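Long-range contact in N-acetyltransferase domain-containing protein (Xanthomonas campestris pv. campestris, PDB 2OZH), which is a putative GNAT-family acetyltransferase that probably transfers an acyl group, as its relatives do from acyl-coenzyme A, to an acceptor not yet known: residues V38-G50 and V57-F69. Numbering follows the deposited sequence.
With EDO (1,2-ethanediol), chain G.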
loop_
_atom_site.group_PDB
_atom_site.type_symbol
_atom_site.label_atom_id
_atom_site.label_comp_id
_atom_site.label_asym_id
_atom_site.label_seq_id
_atom_site.Cartn_x
_atom_site.Cartn_y
_atom_site.Cartn_z
ATOM N N VAL A 38 -2.644 -9.190 -13.071
ATOM C CA VAL A 38 -3.133 -10.026 -11.961
ATOM C C VAL A 38 -1.983 -10.844 -11.407
ATOM O O VAL A 38 -1.794 -10.898 -10.195
ATOM C CB VAL A 38 -4.305 -10.932 -12.435
ATOM C CG1 VAL A 38 -4.693 -11.919 -11.343
ATOM C CG2 VAL A 38 -5.504 -10.078 -12.811
ATOM N N GLN A 39 -1.229 -11.500 -12.273
ATOM C CA GLN A 39 -0.141 -12.334 -11.824
ATOM C C GLN A 39 0.919 -11.524 -11.102
ATOM O O GLN A 39 1.366 -11.925 -10.013
ATOM C CB GLN A 39 0.501 -13.093 -12.972
ATOM C CG GLN A 39 1.559 -14.098 -12.483
ATOM C CD GLN A 39 0.986 -15.304 -11.787
ATOM O OE1 GLN A 39 0.279 -16.102 -12.416
ATOM N NE2 GLN A 39 1.294 -15.476 -10.516
ATOM N N ARG A 40 1.314 -10.392 -11.686
ATOM C CA ARG A 40 2.322 -9.553 -11.043
ATOM C C ARG A 40 1.843 -9.049 -9.682
ATOM O O ARG A 40 2.586 -9.059 -8.692
ATOM C CB ARG A 40 2.687 -8.397 -11.962
ATOM C CG ARG A 40 3.801 -7.509 -11.432
ATOM C CD ARG A 40 4.335 -6.542 -12.492
ATOM N NE ARG A 40 4.785 -7.303 -13.654
ATOM C CZ ARG A 40 4.282 -7.239 -14.890
ATOM N NH1 ARG A 40 3.342 -6.373 -15.226
ATOM N NH2 ARG A 40 4.775 -8.050 -15.831
ATOM N N ALA A 41 0.599 -8.612 -9.628
ATOM C CA ALA A 41 0.042 -8.124 -8.382
ATOM C C ALA A 41 0.118 -9.191 -7.317
ATOM O O ALA A 41 0.539 -8.941 -6.183
ATOM C CB ALA A 41 -1.419 -7.705 -8.590
ATOM N N ILE A 42 -0.314 -10.410 -7.643
ATOM C CA ILE A 42 -0.300 -11.509 -6.698
ATOM C C ILE A 42 1.114 -11.823 -6.232
ATOM O O ILE A 42 1.340 -12.048 -5.036
ATOM C CB ILE A 42 -1.029 -12.725 -7.346
ATOM C CG1 ILE A 42 -2.542 -12.477 -7.300
ATOM C CG2 ILE A 42 -0.643 -14.037 -6.683
ATOM C CD1 ILE A 42 -3.375 -13.468 -8.093
ATOM N N ASP A 43 2.059 -11.804 -7.179
ATOM C CA ASP A 43 3.445 -12.124 -6.865
ATOM C C ASP A 43 4.022 -11.162 -5.829
ATOM O O ASP A 43 4.911 -11.536 -5.055
ATOM C CB ASP A 43 4.301 -12.070 -8.109
ATOM C CG ASP A 43 4.045 -13.209 -9.086
ATOM O OD1 ASP A 43 3.397 -14.196 -8.748
ATOM O OD2 ASP A 43 4.566 -13.082 -10.221
ATOM N N HIS A 44 3.487 -9.952 -5.752
ATOM C CA HIS A 44 4.023 -8.916 -4.853
ATOM C C HIS A 44 3.091 -8.523 -3.735
ATOM O O HIS A 44 3.238 -7.466 -3.114
ATOM C CB HIS A 44 4.449 -7.699 -5.677
ATOM C CG HIS A 44 5.555 -8.006 -6.606
ATOM N ND1 HIS A 44 6.858 -8.117 -6.179
ATOM C CD2 HIS A 44 5.543 -8.292 -7.932
ATOM C CE1 HIS A 44 7.608 -8.431 -7.222
ATOM N NE2 HIS A 44 6.841 -8.555 -8.289
ATOM N N SER A 45 2.137 -9.389 -3.433
ATOM C CA SER A 45 1.181 -9.181 -2.375
ATOM C C SER A 45 1.125 -10.358 -1.443
ATOM O O SER A 45 1.553 -11.462 -1.796
ATOM C CB SER A 45 -0.233 -9.012 -2.968
ATOM O OG SER A 45 -0.276 -7.916 -3.869
ATOM N N LEU A 46 0.540 -10.134 -0.269
ATOM C CA LEU A 46 0.170 -11.187 0.655
ATOM C C LEU A 46 -1.278 -11.531 0.379
ATOM O O LEU A 46 -2.191 -10.743 0.587
ATOM C CB LEU A 46 0.348 -10.747 2.106
ATOM C CG LEU A 46 -0.026 -11.771 3.177
ATOM C CD1 LEU A 46 0.789 -13.019 3.074
ATOM C CD2 LEU A 46 0.179 -11.151 4.561
ATOM N N CYS A 47 -1.476 -12.703 -0.215
ATOM C CA CYS A 47 -2.772 -13.106 -0.724
ATOM C C CYS A 47 -3.372 -14.182 0.155
ATOM O O CYS A 47 -2.660 -15.062 0.657
ATOM C CB CYS A 47 -2.677 -13.639 -2.145
ATOM S SG CYS A 47 -2.025 -12.454 -3.340
ATOM N N PHE A 48 -4.687 -14.097 0.333
ATOM C CA PHE A 48 -5.470 -15.042 1.154
ATOM C C PHE A 48 -6.455 -15.729 0.218
ATOM O O PHE A 48 -7.355 -15.094 -0.333
ATOM C CB PHE A 48 -6.219 -14.290 2.268
ATOM C CG PHE A 48 -5.287 -13.639 3.253
ATOM C CD1 PHE A 48 -4.639 -12.469 2.938
ATOM C CD2 PHE A 48 -5.034 -14.207 4.503
ATOM C CE1 PHE A 48 -3.755 -11.887 3.833
ATOM C CE2 PHE A 48 -4.150 -13.640 5.386
ATOM C CZ PHE A 48 -3.513 -12.479 5.054
ATOM N N GLY A 49 -6.287 -17.025 0.054
ATOM C CA GLY A 49 -7.236 -17.799 -0.727
ATOM C C GLY A 49 -8.086 -18.643 0.176
ATOM O O GLY A 49 -7.605 -19.188 1.161
ATOM N N GLY A 50 -9.360 -18.780 -0.158
ATOM C CA GLY A 50 -10.243 -19.698 0.515
ATOM C C GLY A 50 -10.662 -20.809 -0.441
ATOM O O GLY A 50 -10.955 -20.537 -1.601
ATOM N N VAL A 57 -12.817 -20.625 -3.691
ATOM C CA VAL A 57 -14.137 -20.018 -3.527
ATOM C C VAL A 57 -14.081 -18.561 -3.082
ATOM O O VAL A 57 -15.109 -17.877 -3.135
ATOM C CB VAL A 57 -14.988 -20.805 -2.518
ATOM C CG1 VAL A 57 -15.147 -22.264 -3.014
ATOM C CG2 VAL A 57 -14.448 -20.758 -1.131
ATOM N N ALA A 58 -12.925 -18.067 -2.633
ATOM C CA ALA A 58 -12.866 -16.709 -2.079
ATOM C C ALA A 58 -11.441 -16.221 -2.148
ATOM O O ALA A 58 -10.497 -17.010 -2.284
ATOM C CB ALA A 58 -13.356 -16.696 -0.639
ATOM N N PHE A 59 -11.263 -14.900 -2.018
ATOM C CA PHE A 59 -9.963 -14.264 -2.141
ATOM C C PHE A 59 -9.958 -12.943 -1.396
ATOM O O PHE A 59 -10.977 -12.272 -1.298
ATOM C CB PHE A 59 -9.728 -13.948 -3.629
ATOM C CG PHE A 59 -8.329 -13.462 -3.999
ATOM C CD1 PHE A 59 -7.212 -14.239 -3.758
ATOM C CD2 PHE A 59 -8.147 -12.235 -4.601
ATOM C CE1 PHE A 59 -5.947 -13.805 -4.130
ATOM C CE2 PHE A 59 -6.921 -11.816 -4.989
ATOM C CZ PHE A 59 -5.815 -12.588 -4.789
ATOM N N ALA A 60 -8.781 -12.589 -0.897
ATOM C CA ALA A 60 -8.508 -11.243 -0.389
ATOM C C ALA A 60 -7.045 -10.988 -0.578
ATOM O O ALA A 60 -6.241 -11.906 -0.520
ATOM C CB ALA A 60 -8.873 -11.143 1.112
ATOM N N ARG A 61 -6.680 -9.738 -0.813
ATOM C CA ARG A 61 -5.313 -9.403 -1.153
ATOM C C ARG A 61 -4.826 -8.192 -0.366
ATOM O O ARG A 61 -5.542 -7.201 -0.271
ATOM C CB ARG A 61 -5.165 -9.144 -2.654
ATOM C CG ARG A 61 -3.712 -8.977 -3.092
ATOM C CD ARG A 61 -3.562 -9.084 -4.593
ATOM N NE ARG A 61 -4.208 -8.011 -5.325
ATOM C CZ ARG A 61 -3.609 -6.883 -5.680
ATOM N NH1 ARG A 61 -2.381 -6.604 -5.273
ATOM N NH2 ARG A 61 -4.233 -6.037 -6.465
ATOM N N VAL A 62 -3.641 -8.312 0.201
ATOM C CA VAL A 62 -3.054 -7.256 1.009
ATOM C C VAL A 62 -1.712 -6.818 0.415
ATOM O O VAL A 62 -0.851 -7.643 0.135
ATOM C CB VAL A 62 -2.891 -7.717 2.471
ATOM C CG1 VAL A 62 -2.197 -6.638 3.317
ATOM C CG2 VAL A 62 -4.227 -8.087 3.069
ATOM N N ILE A 63 -1.518 -5.513 0.245
ATOM C CA ILE A 63 -0.244 -4.948 -0.157
ATOM C C ILE A 63 0.304 -4.270 1.113
ATOM O O ILE A 63 -0.357 -3.409 1.675
ATOM C CB ILE A 63 -0.414 -3.922 -1.268
ATOM C CG1 ILE A 63 -1.103 -4.571 -2.473
ATOM C CG2 ILE A 63 0.935 -3.362 -1.671
ATOM C CD1 ILE A 63 -1.491 -3.577 -3.548
ATOM N N SER A 64 1.509 -4.631 1.526
ATOM C CA SER A 64 2.028 -4.148 2.805
ATOM C C SER A 64 3.526 -4.185 2.844
ATOM O O SER A 64 4.155 -4.965 2.130
ATOM C CB SER A 64 1.483 -5.042 3.909
ATOM O OG SER A 64 1.874 -4.620 5.223
ATOM N N ASP A 65 4.107 -3.361 3.724
ATOM C CA ASP A 65 5.510 -3.477 4.093
ATOM C C ASP A 65 5.733 -4.397 5.292
ATOM O O ASP A 65 6.862 -4.538 5.737
ATOM C CB ASP A 65 6.135 -2.114 4.323
ATOM C CG ASP A 65 5.576 -1.391 5.503
ATOM O OD1 ASP A 65 4.617 -1.894 6.132
ATOM O OD2 ASP A 65 6.135 -0.310 5.819
ATOM N N TYR A 66 4.657 -4.994 5.812
ATOM C CA TYR A 66 4.715 -5.904 6.955
ATOM C C TYR A 66 5.328 -5.235 8.166
ATOM O O TYR A 66 5.962 -5.888 9.025
ATOM C CB TYR A 66 5.458 -7.209 6.603
ATOM C CG TYR A 66 4.994 -7.757 5.281
ATOM C CD1 TYR A 66 3.659 -8.052 5.053
ATOM C CD2 TYR A 66 5.869 -7.882 4.216
ATOM C CE1 TYR A 66 3.204 -8.450 3.800
ATOM C CE2 TYR A 66 5.436 -8.312 2.956
ATOM C CZ TYR A 66 4.089 -8.573 2.755
ATOM O OH TYR A 66 3.634 -8.997 1.514
ATOM N N ALA A 67 5.139 -3.917 8.261
ATOM C CA ALA A 67 5.755 -3.129 9.313
ATOM C C ALA A 67 4.977 -1.908 9.758
ATOM O O ALA A 67 4.778 -1.721 10.964
ATOM C CB ALA A 67 7.150 -2.718 8.891
ATOM N N THR A 68 4.524 -1.104 8.799
ATOM C CA THR A 68 3.889 0.174 9.078
ATOM C C THR A 68 2.536 0.396 8.392
ATOM O O THR A 68 1.738 1.164 8.900
ATOM C CB THR A 68 4.783 1.376 8.736
ATOM O OG1 THR A 68 4.916 1.524 7.308
ATOM C CG2 THR A 68 6.131 1.275 9.423
ATOM N N PHE A 69 2.305 -0.242 7.244
ATOM C CA PHE A 69 1.190 0.085 6.374
ATOM C C PHE A 69 0.706 -1.146 5.652
ATOM O O PHE A 69 1.507 -1.982 5.230
ATOM C CB PHE A 69 1.627 1.099 5.307
ATOM C CG PHE A 69 0.554 1.384 4.286
ATOM C CD1 PHE A 69 -0.420 2.344 4.501
ATOM C CD2 PHE A 69 0.521 0.672 3.083
ATOM C CE1 PHE A 69 -1.408 2.553 3.551
ATOM C CE2 PHE A 69 -0.458 0.898 2.155
ATOM C CZ PHE A 69 -1.418 1.846 2.387
HETATM C C1 EDO G . 9.752 -6.375 -10.307
HETATM O O1 EDO G . 9.859 -6.526 -8.888
HETATM C C2 EDO G . 8.309 -6.039 -10.650
HETATM O O2 EDO G . 7.667 -7.179 -11.221
HETATM O O HOH W 1 2.792 -6.719 -0.237
#
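Arg61, a buried arginine of strand 57-64, extends to the C-terminal end of helix 38-43, where it meets Ala41 and Ser45. Its NH1 donates to Ser45 OG at 2.9 Å, in the guanidinium plane. Ala41 CB lies over one face of the same group, 3.6 Å from Arg61 NH1. The chain runs out extended and then bends at chi3 (66°), which brings the guanidinium against Ala41 and Ser45. Ser45 OG in turn donates to Ala41 O at 2.7 Å, so the arginine and the last helical turn share one hydroxyl. Arg61 NE pairs with Asp74, and NH1 also meets Asp65 of the second subunit; these carboxylates probably balance the buried charge.

The strands 46-50 and 57-64 are antiparallel, with Leu46 opposite Val62 and Phe48 opposite Ala60. Phe48 N donates to Ala60 O at 2.8 Å. Toward the hairpin turn the pairing is interrupted by a classic beta bulge, where Val57 and Ala58 both face Gly50.

On the Arg61 face, Phe59 CE1 packs 3.8 Å from Cys47 CB, and Ile42 CG1 approaches Phe59 CZ. Farther along, Tyr66 turns its ring edge to Leu46 CB, and a water links its OH to His44 O and Ser64 N.

This hairpin lies within the central GNAT sheet, between strands 6-8 and 69-77. Helix 16-26 packs on Ile42 and Phe59, while helix 86-96 covers Phe48 and Ala58 on the other face.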